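Local coordinates for protein pyruvate kinase (PDB 3QTG) that catalyses the last step of glycolysis, the interconversion of phosphoenolpyruvate plus ADP with pyruvate plus ATP, using a divalent metal cation, at residues L204-S207 with C208-D212; E232-G235 with A236-L240. All blocks are in the same frame, centred on the assembly; numbering follows the deposited sequence.

Interaction 1 (L204-S207 with C208-D212); sequences LAKS and CKDVD
Ser207 holds OG between its backbone N and carbonyl carbon (chi1 71°), turned over the first turn of the helix, while Asp210 answers with CG beside its own backbone N (chi1 -79°) and its carboxylate swung back toward the incoming loop. Two bonds of opposite sense follow. The hydroxyl of Ser207, the N-cap residue, accepts from Asp210 N, a weak capping bond at 3.5 Å between N and OG. In return Asp210 OD2 takes the amide of Lys206 through its anti lone pair; the 3.3 Å separation of Lys206 N and Asp210 OD2 is long, but the bond is nearly straight (170°). Asp210, three residues after the N-cap, thus accepts from the residue before the cap and not from Ser207 N, and a capping box is not completed. The other oxygen, OD1, is hydrogen-bonded to Thr178 OG1, so both carboxylate oxygens are engaged and the group is held against rotation. Ala205 CB also packs 4.0 Å from Asp210 CB and 4.2 Å from Val211 CG2. Ser207 O accepts weakly from Val211 N as the helix begins. The turn leads from barrel strand 199-202 into helix 208-220, a strand-to-helix connection of the TIM barrel, where Cys208 and Val211 pack against helix 240-245 and the loop residue Cys246.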
loop_
_atom_site.group_PDB
_atom_site.type_symbol
_atom_site.label_atom_id
_atom_site.label_comp_id
_atom_site.label_asym_id
_atom_site.label_seq_id
_atom_site.Cartn_x
_atom_site.Cartn_y
_atom_site.Cartn_z
ATOM N N LEU A 204 27.314 -29.384 9.307
ATOM C CA LEU A 204 26.889 -30.388 8.317
ATOM C C LEU A 204 25.550 -31.068 8.587
ATOM O O LEU A 204 25.315 -32.178 8.099
ATOM C CB LEU A 204 27.999 -31.445 8.060
ATOM C CG LEU A 204 29.363 -30.948 7.553
ATOM C CD1 LEU A 204 30.414 -32.090 7.471
ATOM C CD2 LEU A 204 29.238 -30.229 6.203
ATOM N N ALA A 205 24.677 -30.409 9.350
ATOM C CA ALA A 205 23.302 -30.864 9.511
ATOM C C ALA A 205 22.535 -30.653 8.208
ATOM O O ALA A 205 22.773 -29.681 7.487
ATOM C CB ALA A 205 22.637 -30.116 10.656
ATOM N N LYS A 206 21.639 -31.567 7.861
ATOM C CA LYS A 206 20.821 -31.348 6.648
ATOM C C LYS A 206 19.363 -31.759 6.821
ATOM O O LYS A 206 18.592 -31.720 5.863
ATOM C CB LYS A 206 21.435 -31.999 5.384
ATOM C CG LYS A 206 21.596 -33.519 5.446
ATOM C CD LYS A 206 22.240 -34.080 4.163
ATOM C CE LYS A 206 22.559 -35.576 4.326
ATOM N NZ LYS A 206 23.061 -36.209 3.078
ATOM N N SER A 207 19.002 -32.156 8.038
ATOM C CA SER A 207 17.613 -32.409 8.384
ATOM C C SER A 207 17.337 -32.009 9.824
ATOM O O SER A 207 18.251 -31.882 10.641
ATOM C CB SER A 207 17.267 -33.885 8.173
ATOM O OG SER A 207 17.906 -34.686 9.146
ATOM N N CYS A 208 16.057 -31.824 10.123
ATOM C CA CYS A 208 15.616 -31.580 11.487
ATOM C C CYS A 208 16.035 -32.678 12.455
ATOM O O CYS A 208 16.379 -32.378 13.591
ATOM C CB CYS A 208 14.112 -31.341 11.509
ATOM S SG CYS A 208 13.728 -29.993 10.361
ATOM N N LYS A 209 16.042 -33.931 11.991
ATOM C CA LYS A 209 16.457 -35.075 12.811
ATOM C C LYS A 209 17.867 -34.887 13.370
ATOM O O LYS A 209 18.113 -35.144 14.559
ATOM C CB LYS A 209 16.354 -36.406 12.029
ATOM C CG LYS A 209 16.500 -37.655 12.924
ATOM C CD LYS A 209 16.520 -38.966 12.143
ATOM C CE LYS A 209 16.578 -40.184 13.097
ATOM N NZ LYS A 209 17.939 -40.440 13.689
ATOM N N ASP A 210 18.778 -34.443 12.500
ATOM C CA ASP A 210 20.168 -34.135 12.855
ATOM C C ASP A 210 20.274 -33.094 13.978
ATOM O O ASP A 210 21.033 -33.267 14.934
ATOM C CB ASP A 210 20.909 -33.615 11.624
ATOM C CG ASP A 210 21.338 -34.730 10.676
ATOM O OD1 ASP A 210 21.453 -35.894 11.113
ATOM O OD2 ASP A 210 21.583 -34.428 9.490
ATOM N N VAL A 211 19.501 -32.019 13.847
ATOM C CA VAL A 211 19.486 -30.936 14.832
ATOM C C VAL A 211 18.950 -31.416 16.199
ATOM O O VAL A 211 19.562 -31.155 17.236
ATOM C CB VAL A 211 18.696 -29.707 14.305
ATOM C CG1 VAL A 211 18.781 -28.545 15.277
ATOM C CG2 VAL A 211 19.227 -29.286 12.944
ATOM N N ASP A 212 17.826 -32.130 16.165
ATOM C CA ASP A 212 17.192 -32.727 17.349
ATOM C C ASP A 212 18.110 -33.677 18.127
ATOM O O ASP A 212 18.041 -33.743 19.357
ATOM C CB ASP A 212 15.920 -33.495 16.949
ATOM C CG ASP A 212 14.799 -32.591 16.441
ATOM O OD1 ASP A 212 14.958 -31.342 16.392
ATOM O OD2 ASP A 212 13.734 -33.147 16.077
#

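Interaction 2 (E232-G235 with A236-L240)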
loop_
_atom_site.group_PDB
_atom_site.type_symbol
_atom_site.label_atom_id
_atom_site.label_comp_id
_atom_site.label_asym_id
_atom_site.label_seq_id
_atom_site.Cartn_x
_atom_site.Cartn_y
_atom_site.Cartn_z
ATOM N N GLU A 232 26.045 -25.145 5.242
ATOM C CA GLU A 232 27.390 -25.423 4.733
ATOM C C GLU A 232 27.370 -26.131 3.387
ATOM O O GLU A 232 28.387 -26.194 2.705
ATOM C CB GLU A 232 28.172 -26.311 5.726
ATOM C CG GLU A 232 28.747 -25.606 6.919
ATOM C CD GLU A 232 29.017 -26.549 8.081
ATOM O OE1 GLU A 232 30.146 -26.552 8.608
ATOM O OE2 GLU A 232 28.108 -27.303 8.471
ATOM N N THR A 233 26.224 -26.668 2.993
ATOM C CA THR A 233 26.187 -27.526 1.814
ATOM C C THR A 233 24.964 -27.310 0.967
ATOM O O THR A 233 23.970 -26.724 1.400
ATOM C CB THR A 233 26.174 -29.014 2.189
ATOM O OG1 THR A 233 24.922 -29.339 2.805
ATOM C CG2 THR A 233 27.351 -29.395 3.105
ATOM N N LYS A 234 25.033 -27.837 -0.242
ATOM C CA LYS A 234 23.905 -27.838 -1.153
ATOM C C LYS A 234 22.662 -28.515 -0.541
ATOM O O LYS A 234 21.531 -28.059 -0.744
ATOM C CB LYS A 234 24.333 -28.521 -2.453
ATOM C CG LYS A 234 23.495 -28.216 -3.651
ATOM C CD LYS A 234 24.277 -28.519 -4.928
ATOM C CE LYS A 234 24.702 -27.240 -5.630
ATOM N NZ LYS A 234 25.516 -27.524 -6.853
ATOM N N GLY A 235 22.878 -29.595 0.209
ATOM C CA GLY A 235 21.788 -30.345 0.836
ATOM C C GLY A 235 21.093 -29.540 1.913
ATOM O O GLY A 235 19.875 -29.637 2.080
ATOM N N ALA A 236 21.869 -28.736 2.639
ATOM C CA ALA A 236 21.307 -27.784 3.616
ATOM C C ALA A 236 20.483 -26.683 2.922
ATOM O O ALA A 236 19.370 -26.342 3.360
ATOM C CB ALA A 236 22.426 -27.173 4.463
ATOM N N VAL A 237 21.027 -26.141 1.834
ATOM C CA VAL A 237 20.320 -25.147 1.050
ATOM C C VAL A 237 19.018 -25.708 0.443
ATOM O O VAL A 237 18.024 -25.032 0.443
ATOM C CB VAL A 237 21.243 -24.434 -0.002
ATOM C CG1 VAL A 237 20.431 -23.431 -0.875
ATOM C CG2 VAL A 237 22.405 -23.725 0.697
ATOM N N ASN A 238 19.013 -26.944 -0.050
ATOM C CA ASN A 238 17.761 -27.521 -0.587
ATOM C C ASN A 238 16.699 -27.853 0.482
ATOM O O ASN A 238 15.524 -28.013 0.156
ATOM C CB ASN A 238 18.044 -28.746 -1.465
ATOM C CG ASN A 238 19.036 -28.448 -2.593
ATOM O OD1 ASN A 238 19.024 -27.362 -3.211
ATOM N ND2 ASN A 238 19.894 -29.410 -2.869
ATOM N N ASN A 239 17.123 -27.955 1.739
ATOM C CA ASN A 239 16.235 -28.200 2.895
ATOM C C ASN A 239 16.177 -26.976 3.858
ATOM O O ASN A 239 15.967 -27.115 5.071
ATOM C CB ASN A 239 16.704 -29.456 3.643
ATOM C CG ASN A 239 15.608 -30.088 4.490
ATOM O OD1 ASN A 239 14.427 -30.045 4.141
ATOM N ND2 ASN A 239 16.001 -30.691 5.604
ATOM N N LEU A 240 16.333 -25.783 3.295
ATOM C CA LEU A 240 16.465 -24.547 4.086
ATOM C C LEU A 240 15.228 -24.195 4.923
ATOM O O LEU A 240 15.351 -23.912 6.117
ATOM C CB LEU A 240 16.854 -23.378 3.173
ATOM C CG LEU A 240 17.396 -22.099 3.809
ATOM C CD1 LEU A 240 18.615 -22.388 4.669
ATOM C CD2 LEU A 240 17.743 -21.132 2.692
#
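Thr233 OG1 receives the amide of Ala236 at 3.1 Å, with an angle of 161° at the hydrogen, and so caps the short helix 234-238. With OG1 between the backbone N and the carbonyl carbon (chi1 69°), the hydroxyl faces the first turn, where it also lies 3.7 Å from Ala236 CB. The same oxygen is hydrogen-bonded to Asp173 OD1, whereas Asp173 OD2 takes Gly235 N; one carboxylate therefore serves both the cap and an amide of the first turn. The backbone carries the next bonds: Val237 N reaches Thr233 O at 3.0 Å, and Asn238 N reaches Lys234 O at 2.8 Å. The bond from Asn239 N to Gly235 O is weak, with an angle of 129°, but the side chain of Asn239 has a partner of its own, ND2 donating to Lys206 O. The Asn238 amide folds over the Lys234 carbonyl, its ND2 3.0 Å from Lys234 O but too poorly angled to bond; ND2 also lies 3.9 Å from Lys234 CG. Lys234, its chain bent at chi3, makes a cation-pi contact with Tyr261, and its NZ has a weak hydrogen bond to His260 O. A valine in place of Thr233 would probably leave Ala236 N without its cap and Asp173 OD1 without its hydroxyl partner, disturbing the start of the helix just after Glu232, probably a magnesium ligand. The segment follows barrel strand 226-231 at the C-terminal end of the strand, where TIM barrels place their active sites; Ala236, Val237 and Leu240 all rest on Ile231, and the latter two also pack on helix 266-279.

How the interactions relate
Along the chain, strand 199-202 ends in the loop that interaction 1 closes onto helix 208-220; the chain then returns through strand 226-231, whose end interaction 2 turns into helix 234-238. The two contacts are in series, neither nested nor crossed, and each follows one of two adjacent parallel strands of the barrel. The centres of interactions 1 and 2 lie about 11 Å apart, and the two meet directly. Glu232 OE2 comes to 2.4 Å from Leu204 N, too short for an ordinary hydrogen bond, so the bond is only probable, and Leu204 CD2 packs on Thr233 CG2. With the bond from Asn239, these contacts join the two neighbouring strand-to-helix connections beside the probable magnesium site.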